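Local structure of bacterial leucyl aminopeptidase (Legionella pneumophila, 6ESL) at residues A201-H209 and P276-D284; L260-Q271 and G332-E342. The protein probably removes N-terminal residues, preferably leucine, from peptides as a secreted zinc aminopeptidase that helps the bacterium acquire nutrients during infection of amoebas. All coordinates share one frame; numbering follows the deposited sequence.

Contact 1: residues A201-H209 and P276-D284. With ZN (zinc ion), chain F.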
loop_
_atom_site.group_PDB
_atom_site.type_symbol
_atom_site.label_atom_id
_atom_site.label_comp_id
_atom_site.label_asym_id
_atom_site.label_seq_id
_atom_site.Cartn_x
_atom_site.Cartn_y
_atom_site.Cartn_z
ATOM N N ALA B 201 25.672 10.261 -2.210
ATOM C CA ALA B 201 24.281 10.342 -2.530
ATOM C C ALA B 201 23.534 9.295 -1.682
ATOM O O ALA B 201 24.131 8.318 -1.226
ATOM C CB ALA B 201 24.061 10.135 -4.010
ATOM N N PRO B 202 22.263 9.535 -1.407
ATOM C CA PRO B 202 21.502 8.523 -0.615
ATOM C C PRO B 202 21.540 7.135 -1.249
ATOM O O PRO B 202 21.372 7.003 -2.453
ATOM C CB PRO B 202 20.086 9.146 -0.516
ATOM C CG PRO B 202 20.365 10.659 -0.563
ATOM C CD PRO B 202 21.485 10.781 -1.597
ATOM N N ALA B 203 21.936 6.129 -0.472
ATOM C CA ALA B 203 22.249 4.798 -1.013
ATOM C C ALA B 203 21.016 3.914 -1.262
ATOM O O ALA B 203 19.923 4.181 -0.736
ATOM C CB ALA B 203 23.186 4.072 -0.084
ATOM N N ILE B 204 21.272 2.800 -1.923
ATOM C CA ILE B 204 20.298 1.767 -2.175
ATOM C C ILE B 204 20.815 0.565 -1.418
ATOM O O ILE B 204 21.923 0.164 -1.614
ATOM C CB ILE B 204 20.232 1.380 -3.652
ATOM C CG1 ILE B 204 19.675 2.492 -4.510
ATOM C CG2 ILE B 204 19.388 0.156 -3.854
ATOM C CD1 ILE B 204 18.538 3.258 -3.897
ATOM N N VAL B 205 20.003 -0.039 -0.578
ATOM C CA VAL B 205 20.441 -1.163 0.218
ATOM C C VAL B 205 19.677 -2.473 -0.055
ATOM O O VAL B 205 18.494 -2.450 -0.119
ATOM C CB VAL B 205 20.298 -0.842 1.705
ATOM C CG1 VAL B 205 20.686 -2.000 2.565
ATOM C CG2 VAL B 205 20.977 0.443 2.097
ATOM N N ILE B 206 20.378 -3.584 -0.217
ATOM C CA ILE B 206 19.796 -4.883 -0.412
ATOM C C ILE B 206 20.300 -5.778 0.673
ATOM O O ILE B 206 21.471 -5.956 0.796
ATOM C CB ILE B 206 20.187 -5.466 -1.772
ATOM C CG1 ILE B 206 19.621 -4.650 -2.906
ATOM C CG2 ILE B 206 19.708 -6.884 -1.923
ATOM C CD1 ILE B 206 20.608 -3.712 -3.521
ATOM N N GLY B 207 19.407 -6.400 1.421
ATOM C CA GLY B 207 19.796 -7.223 2.542
ATOM C C GLY B 207 19.189 -8.585 2.642
ATOM O O GLY B 207 18.173 -8.887 1.973
ATOM N N ALA B 208 19.740 -9.345 3.572
ATOM C CA ALA B 208 19.294 -10.687 3.971
ATOM C C ALA B 208 19.964 -10.943 5.337
ATOM O O ALA B 208 20.947 -10.247 5.674
ATOM C CB ALA B 208 19.837 -11.727 2.944
ATOM N N HIS B 209 19.574 -11.957 6.042
ATOM C CA HIS B 209 20.171 -12.297 7.296
ATOM C C HIS B 209 20.915 -13.604 7.171
ATOM O O HIS B 209 20.446 -14.476 6.567
ATOM C CB HIS B 209 19.217 -12.220 8.483
ATOM C CG HIS B 209 18.169 -13.260 8.565
ATOM N ND1 HIS B 209 18.313 -14.412 9.271
ATOM C CD2 HIS B 209 16.907 -13.281 8.094
ATOM C CE1 HIS B 209 17.204 -15.107 9.207
ATOM N NE2 HIS B 209 16.351 -14.443 8.488
ATOM N N PRO B 276 23.504 8.567 4.188
ATOM C CA PRO B 276 22.069 8.592 3.947
ATOM C C PRO B 276 21.660 7.402 3.083
ATOM O O PRO B 276 22.491 6.818 2.368
ATOM C CB PRO B 276 21.843 9.929 3.209
ATOM C CG PRO B 276 23.176 10.189 2.529
ATOM C CD PRO B 276 24.266 9.423 3.250
ATOM N N VAL B 277 20.381 7.062 3.179
ATOM C CA VAL B 277 19.799 5.884 2.488
ATOM C C VAL B 277 18.493 6.295 1.903
ATOM O O VAL B 277 17.588 6.808 2.608
ATOM C CB VAL B 277 19.592 4.689 3.413
ATOM C CG1 VAL B 277 18.905 3.531 2.692
ATOM C CG2 VAL B 277 20.917 4.228 3.967
ATOM N N LYS B 278 18.384 6.056 0.610
ATOM C CA LYS B 278 17.177 6.332 -0.141
ATOM C C LYS B 278 16.138 5.212 -0.037
ATOM O O LYS B 278 14.966 5.474 0.144
ATOM C CB LYS B 278 17.521 6.522 -1.644
ATOM C CG LYS B 278 16.243 6.695 -2.453
ATOM C CD LYS B 278 16.309 7.456 -3.753
ATOM C CE LYS B 278 14.877 7.957 -3.989
ATOM N NZ LYS B 278 14.616 8.430 -5.357
ATOM N N ALA B 279 16.580 3.953 -0.224
ATOM C CA ALA B 279 15.636 2.829 -0.238
ATOM C C ALA B 279 16.322 1.497 0.120
ATOM O O ALA B 279 17.486 1.236 -0.284
ATOM C CB ALA B 279 14.945 2.727 -1.586
ATOM N N VAL B 280 15.546 0.656 0.819
ATOM C CA VAL B 280 16.013 -0.632 1.320
ATOM C C VAL B 280 15.059 -1.766 0.872
ATOM O O VAL B 280 13.818 -1.606 0.941
ATOM C CB VAL B 280 16.056 -0.574 2.855
ATOM C CG1 VAL B 280 16.575 -1.847 3.408
ATOM C CG2 VAL B 280 16.948 0.575 3.273
ATOM N N VAL B 281 15.606 -2.909 0.448
ATOM C CA VAL B 281 14.809 -4.101 0.299
ATOM C C VAL B 281 15.421 -5.200 1.181
ATOM O O VAL B 281 16.684 -5.241 1.397
ATOM C CB VAL B 281 14.664 -4.538 -1.189
ATOM C CG1 VAL B 281 15.999 -4.816 -1.828
ATOM C CG2 VAL B 281 13.733 -5.723 -1.399
ATOM N N GLN B 282 14.558 -6.055 1.693
ATOM C CA GLN B 282 14.944 -7.200 2.478
ATOM C C GLN B 282 14.517 -8.494 1.785
ATOM O O GLN B 282 13.334 -8.672 1.404
ATOM C CB GLN B 282 14.325 -7.093 3.866
ATOM C CG GLN B 282 14.441 -8.297 4.805
ATOM C CD GLN B 282 15.846 -8.541 5.291
ATOM O OE1 GLN B 282 16.782 -7.797 4.951
ATOM N NE2 GLN B 282 15.991 -9.539 6.182
ATOM N N PHE B 283 15.472 -9.407 1.692
ATOM C CA PHE B 283 15.225 -10.795 1.206
ATOM C C PHE B 283 15.348 -11.796 2.332
ATOM O O PHE B 283 16.505 -12.123 2.792
ATOM C CB PHE B 283 16.140 -11.111 0.037
ATOM C CG PHE B 283 15.858 -10.298 -1.171
ATOM C CD1 PHE B 283 14.893 -10.716 -2.111
ATOM C CD2 PHE B 283 16.486 -9.121 -1.388
ATOM C CE1 PHE B 283 14.584 -9.932 -3.221
ATOM C CE2 PHE B 283 16.233 -8.375 -2.502
ATOM C CZ PHE B 283 15.214 -8.761 -3.381
ATOM N N ASP B 284 14.177 -12.173 2.831
ATOM C CA ASP B 284 14.045 -13.166 3.861
ATOM C C ASP B 284 13.091 -14.228 3.338
ATOM O O ASP B 284 11.874 -14.044 3.296
ATOM C CB ASP B 284 13.482 -12.546 5.139
ATOM C CG ASP B 284 13.332 -13.555 6.260
ATOM O OD1 ASP B 284 13.666 -14.739 6.044
ATOM O OD2 ASP B 284 12.877 -13.165 7.356
HETATM ZN ZN ZN F . 14.285 -15.058 8.318
HETATM O O HOH W 1 12.143 -15.490 8.192
#
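His209 and Asp284 meet at a zinc ion through different first torsions: CG of His209 sits between its backbone N and carbonyl carbon (chi1 71°), whereas CG of Asp284 lies anti to the backbone N (chi1 -180°). His209 NE2 binds the zinc at 2.2 Å, and both carboxylate oxygens of Asp284 chelate it, OD1 at 2.4 Å and OD2 at 2.5 Å. The imidazole and carboxylate planes stand 88° apart. Asp222 and a water complete the site; Asp211 holds His209 ND1 and Ser334 holds Asp284 OD2, fixing how both ligands are turned.

Strands 203-209 and 279-282 run parallel at the centre of the mixed sheet, tied by backbone bonds such as Val205 N to Ala279 O (2.8 Å) and Phe283 N to Gly207 O (2.8 Å). A beta bulge lets Ala203 O accept from Lys278 N and, weakly, Ala279 N. On one face Val205 CG2 packs on Val277 CG1 at 3.8 Å; on the other Ile206 CG1 lies beside Val281 CG1, and Ile206 CG2 touches Phe283 CE2. At their C-terminal ends, as in other M28 peptidases, an imidazole nitrogen from strand-ending His209 and a bidentate carboxylate just beyond 279-282 tie the zinc to both.

Contact 2: residues L260-Q271 and G332-E342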
loop_
_atom_site.group_PDB
_atom_site.type_symbol
_atom_site.label_atom_id
_atom_site.label_comp_id
_atom_site.label_asym_id
_atom_site.label_seq_id
_atom_site.Cartn_x
_atom_site.Cartn_y
_atom_site.Cartn_z
ATOM N N LEU B 260 16.284 -8.940 15.490
ATOM C CA LEU B 260 16.661 -7.914 14.494
ATOM C C LEU B 260 17.982 -7.217 15.011
ATOM O O LEU B 260 18.225 -6.062 14.688
ATOM C CB LEU B 260 15.574 -6.927 14.162
ATOM C CG LEU B 260 14.149 -7.457 13.884
ATOM C CD1 LEU B 260 13.279 -6.340 13.297
ATOM C CD2 LEU B 260 14.229 -8.538 12.860
ATOM N N VAL B 261 18.723 -7.894 15.880
ATOM C CA VAL B 261 19.834 -7.243 16.502
ATOM C C VAL B 261 20.841 -6.602 15.542
ATOM O O VAL B 261 21.264 -5.482 15.765
ATOM C CB VAL B 261 20.596 -8.216 17.455
ATOM C CG1 VAL B 261 21.775 -7.489 18.172
ATOM C CG2 VAL B 261 19.632 -8.731 18.514
ATOM N N GLY B 262 21.241 -7.347 14.522
ATOM C CA GLY B 262 22.251 -6.919 13.581
ATOM C C GLY B 262 21.778 -5.769 12.743
ATOM O O GLY B 262 22.503 -4.776 12.587
ATOM N N SER B 263 20.540 -5.851 12.264
ATOM C CA SER B 263 19.977 -4.800 11.429
ATOM C C SER B 263 19.950 -3.501 12.221
ATOM O O SER B 263 20.225 -2.429 11.681
ATOM C CB SER B 263 18.566 -5.171 10.973
ATOM O OG SER B 263 17.705 -5.360 12.082
ATOM N N GLN B 264 19.616 -3.601 13.503
ATOM C CA GLN B 264 19.580 -2.433 14.374
ATOM C C GLN B 264 20.976 -1.822 14.492
ATOM O O GLN B 264 21.132 -0.602 14.476
ATOM C CB GLN B 264 19.050 -2.810 15.758
ATOM C CG GLN B 264 17.587 -3.226 15.771
ATOM C CD GLN B 264 17.118 -3.661 17.145
ATOM O OE1 GLN B 264 17.161 -4.844 17.482
ATOM N NE2 GLN B 264 16.667 -2.704 17.947
ATOM N N HIS B 265 21.990 -2.670 14.618
ATOM C CA HIS B 265 23.355 -2.177 14.714
ATOM C C HIS B 265 23.739 -1.454 13.426
ATOM O O HIS B 265 24.365 -0.394 13.460
ATOM C CB HIS B 265 24.325 -3.328 14.984
ATOM C CG HIS B 265 24.488 -3.654 16.436
ATOM N ND1 HIS B 265 23.635 -4.503 17.108
ATOM C CD2 HIS B 265 25.405 -3.245 17.344
ATOM C CE1 HIS B 265 24.019 -4.603 18.368
ATOM N NE2 HIS B 265 25.092 -3.850 18.538
ATOM N N VAL B 266 23.361 -2.036 12.292
ATOM C CA VAL B 266 23.657 -1.449 10.987
ATOM C C VAL B 266 22.961 -0.107 10.774
ATOM O O VAL B 266 23.560 0.838 10.258
ATOM C CB VAL B 266 23.270 -2.402 9.840
ATOM C CG1 VAL B 266 23.522 -1.740 8.495
ATOM C CG2 VAL B 266 24.040 -3.708 9.953
ATOM N N VAL B 267 21.695 -0.030 11.172
ATOM C CA VAL B 267 20.916 1.195 11.027
ATOM C C VAL B 267 21.519 2.311 11.871
ATOM O O VAL B 267 21.595 3.463 11.447
ATOM C CB VAL B 267 19.448 0.986 11.440
ATOM C CG1 VAL B 267 18.678 2.294 11.344
ATOM C CG2 VAL B 267 18.802 -0.086 10.574
ATOM N N GLN B 268 21.944 1.945 13.074
ATOM C CA GLN B 268 22.540 2.866 13.998
ATOM C C GLN B 268 23.903 3.322 13.476
ATOM O O GLN B 268 24.225 4.501 13.580
ATOM C CB GLN B 268 22.693 2.249 15.395
ATOM C CG GLN B 268 22.900 3.290 16.488
ATOM C CD GLN B 268 22.906 2.707 17.918
ATOM O OE1 GLN B 268 23.809 2.951 18.706
ATOM N NE2 GLN B 268 21.893 1.958 18.257
ATOM N N HIS B 269 24.685 2.389 12.931
ATOM C CA HIS B 269 25.950 2.686 12.314
ATOM C C HIS B 269 25.784 3.759 11.224
ATOM O O HIS B 269 26.572 4.737 11.213
ATOM C CB HIS B 269 26.625 1.454 11.736
ATOM C CG HIS B 269 27.989 1.717 11.165
ATOM N ND1 HIS B 269 28.174 2.172 9.873
ATOM C CD2 HIS B 269 29.224 1.643 11.722
ATOM C CE1 HIS B 269 29.470 2.349 9.652
ATOM N NE2 HIS B 269 30.121 2.005 10.743
ATOM N N PHE B 270 24.798 3.571 10.352
ATOM C CA PHE B 270 24.563 4.502 9.268
ATOM C C PHE B 270 24.103 5.874 9.776
ATOM O O PHE B 270 24.461 6.895 9.187
ATOM C CB PHE B 270 23.485 3.988 8.296
ATOM C CG PHE B 270 24.018 3.057 7.202
ATOM C CD1 PHE B 270 24.728 1.939 7.504
ATOM C CD2 PHE B 270 23.704 3.284 5.888
ATOM C CE1 PHE B 270 25.206 1.078 6.496
ATOM C CE2 PHE B 270 24.124 2.393 4.875
ATOM C CZ PHE B 270 24.864 1.291 5.178
ATOM N N GLN B 271 23.293 5.907 10.833
ATOM C CA GLN B 271 22.811 7.151 11.386
ATOM C C GLN B 271 23.987 7.946 12.044
ATOM O O GLN B 271 24.143 9.103 11.793
ATOM C CB GLN B 271 21.733 6.839 12.375
ATOM C CG GLN B 271 21.068 8.035 12.903
ATOM C CD GLN B 271 19.837 7.727 13.797
ATOM O OE1 GLN B 271 19.348 6.538 14.001
ATOM N NE2 GLN B 271 19.299 8.843 14.359
ATOM N N GLY B 332 8.303 -7.085 14.210
ATOM C CA GLY B 332 9.605 -7.706 14.284
ATOM C C GLY B 332 9.812 -8.815 13.272
ATOM O O GLY B 332 10.443 -9.785 13.528
ATOM N N CYS B 333 9.198 -8.663 12.103
ATOM C CA CYS B 333 9.133 -9.762 11.145
ATOM C C CYS B 333 10.521 -10.100 10.615
ATOM O O CYS B 333 10.999 -11.227 10.752
ATOM C CB CYS B 333 8.198 -9.408 9.986
ATOM S SG CYS B 333 8.029 -10.707 8.740
ATOM N N SER B 334 11.157 -9.105 10.012
ATOM C CA SER B 334 12.502 -9.219 9.503
ATOM C C SER B 334 13.185 -7.872 9.458
ATOM O O SER B 334 12.652 -6.877 9.903
ATOM C CB SER B 334 12.503 -9.844 8.111
ATOM O OG SER B 334 13.720 -10.423 7.784
ATOM N N ASP B 335 14.388 -7.860 8.904
ATOM C CA ASP B 335 15.292 -6.715 9.034
ATOM C C ASP B 335 14.831 -5.402 8.382
ATOM O O ASP B 335 15.261 -4.338 8.796
ATOM C CB ASP B 335 16.749 -7.089 8.583
ATOM C CG ASP B 335 17.270 -8.211 9.360
ATOM O OD1 ASP B 335 17.462 -8.009 10.587
ATOM O OD2 ASP B 335 17.567 -9.282 8.690
ATOM N N HIS B 336 13.897 -5.460 7.437
ATOM C CA HIS B 336 13.333 -4.232 6.900
ATOM C C HIS B 336 12.728 -3.381 7.989
ATOM O O HIS B 336 12.740 -2.137 7.868
ATOM C CB HIS B 336 12.266 -4.556 5.860
ATOM C CG HIS B 336 11.179 -5.427 6.388
ATOM N ND1 HIS B 336 11.388 -6.785 6.669
ATOM C CD2 HIS B 336 9.882 -5.140 6.729
ATOM C CE1 HIS B 336 10.234 -7.258 7.179
ATOM N NE2 HIS B 336 9.319 -6.272 7.228
ATOM N N ALA B 337 12.271 -3.993 9.073
ATOM C CA ALA B 337 11.611 -3.249 10.135
ATOM C C ALA B 337 12.528 -2.266 10.819
ATOM O O ALA B 337 12.086 -1.212 11.294
ATOM C CB ALA B 337 10.950 -4.196 11.157
ATOM N N SER B 338 13.794 -2.669 10.976
ATOM C CA SER B 338 14.812 -1.815 11.509
ATOM C C SER B 338 14.981 -0.484 10.781
ATOM O O SER B 338 15.118 0.571 11.459
ATOM C CB SER B 338 16.131 -2.578 11.676
ATOM O OG SER B 338 15.914 -3.761 12.474
ATOM N N TRP B 339 14.892 -0.526 9.451
ATOM C CA TRP B 339 14.935 0.654 8.601
ATOM C C TRP B 339 13.636 1.447 8.670
ATOM O O TRP B 339 13.634 2.707 8.877
ATOM C CB TRP B 339 15.276 0.262 7.169
ATOM C CG TRP B 339 16.585 -0.341 6.983
ATOM C CD1 TRP B 339 16.857 -1.695 6.873
ATOM C CD2 TRP B 339 17.892 0.319 6.919
ATOM N NE1 TRP B 339 18.193 -1.891 6.741
ATOM C CE2 TRP B 339 18.854 -0.677 6.748
ATOM C CE3 TRP B 339 18.312 1.632 6.923
ATOM C CZ2 TRP B 339 20.179 -0.393 6.628
ATOM C CZ3 TRP B 339 19.689 1.909 6.785
ATOM C CH2 TRP B 339 20.574 0.910 6.639
ATOM N N ASN B 340 12.546 0.715 8.633
ATOM C CA ASN B 340 11.217 1.338 8.642
ATOM C C ASN B 340 11.000 2.183 9.922
ATOM O O ASN B 340 10.287 3.241 9.889
ATOM C CB ASN B 340 10.138 0.305 8.528
ATOM C CG ASN B 340 8.733 0.897 8.533
ATOM O OD1 ASN B 340 8.012 0.701 9.485
ATOM N ND2 ASN B 340 8.307 1.489 7.394
ATOM N N GLU B 341 11.472 1.656 11.032
ATOM C CA GLU B 341 11.393 2.397 12.316
ATOM C C GLU B 341 12.077 3.722 12.285
ATOM O O GLU B 341 11.701 4.555 13.039
ATOM C CB GLU B 341 12.011 1.642 13.492
ATOM C CG GLU B 341 11.007 0.731 14.161
ATOM C CD GLU B 341 11.548 -0.092 15.355
ATOM O OE1 GLU B 341 10.902 -1.189 15.620
ATOM O OE2 GLU B 341 12.613 0.315 15.973
ATOM N N GLU B 342 13.101 3.926 11.489
ATOM C CA GLU B 342 13.778 5.214 11.373
ATOM C C GLU B 342 13.275 5.979 10.155
ATOM O O GLU B 342 13.991 6.825 9.654
ATOM C CB GLU B 342 15.287 5.010 11.269
ATOM C CG GLU B 342 15.857 4.253 12.470
ATOM C CD GLU B 342 15.787 5.024 13.756
ATOM O OE1 GLU B 342 16.361 6.099 13.783
ATOM O OE2 GLU B 342 15.203 4.541 14.767
HETATM O O HOH W 2 19.366 -8.559 12.294
#
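Helix 261-271 and the short helix 336-340 run in roughly the same direction, their axes 8.6 Å apart at closest approach and crossing at -36°. Ser263 and Ser338 bring their hydroxyls together where the backbones are close: the OG atoms are modelled 2.4 Å apart, too short to be taken at face value; a hydrogen bond is likely, its length doubtful. Ser263 OG, lying between its own backbone N and carbonyl carbon (chi1 60°), is also 2.7 Å from Leu260 O. A water accepts from Ser263 N and donates to Asp335 OD1 at 2.6 Å, bridging the first turn of helix 261-271 to Asp335. Leu260, at the N-cap position, packs beside this polar group: its CB lies against Ser338 OG and its CD1 reaches Ala337 CB at 3.8 Å.

Farther along, Trp339 dominates. Val267 CG2 rests over one face of the six-membered ring of the indole, a CH-pi contact 3.9 Å from that ring's centroid, while CG1 of the same valine touches Glu342 CG at 3.6 Å. Val266 CG1 comes up to Trp339 CZ2. The leading edge of the indole, at CH2, points into the face of Phe270 in a T-shaped stack, planes at 88° and centroids 5.5 Å apart. Tyr253 takes the hydrogen bond of Trp339 NE1, and Val277 and Val280 of strand 277-282 also touch the indole.

Outward, His265 stacks on His77 of the second subunit, and Leu260 packs on its Val73. Helices packed on a mixed eight-stranded sheet of order 1-2-4-3-5-8-6-7 fit the phosphorylase/hydrolase-like alpha/beta/alpha fold of M28 peptidases; this pair contributes to one helical layer, its Ser334-Asp335 loop leading back toward the metal site.

How the contacts relate
The centres of contacts 1 and 2 lie 11 Å apart, contact 1 inside the eight-stranded mixed sheet and contact 2 in the helical layer packed on it. Along the chain their segments alternate: 201-209, 260-271, 276-284, 332-342, with helix 261-272 followed by strand 277-282 after a short loop. They join through Gln282 NE2, which lies between Ser334 OG (2.9 Å, probably a hydrogen bond) and Asp335 OD2 (3.0 Å, a weak one). The loop leading into helix 336-340 thus supplies second-shell support at the zinc-bearing strand ends, and through Ser334 and Asp335 the helical layer and the sheet meet beside the metal. All four segments fall in the M28 peptidase range.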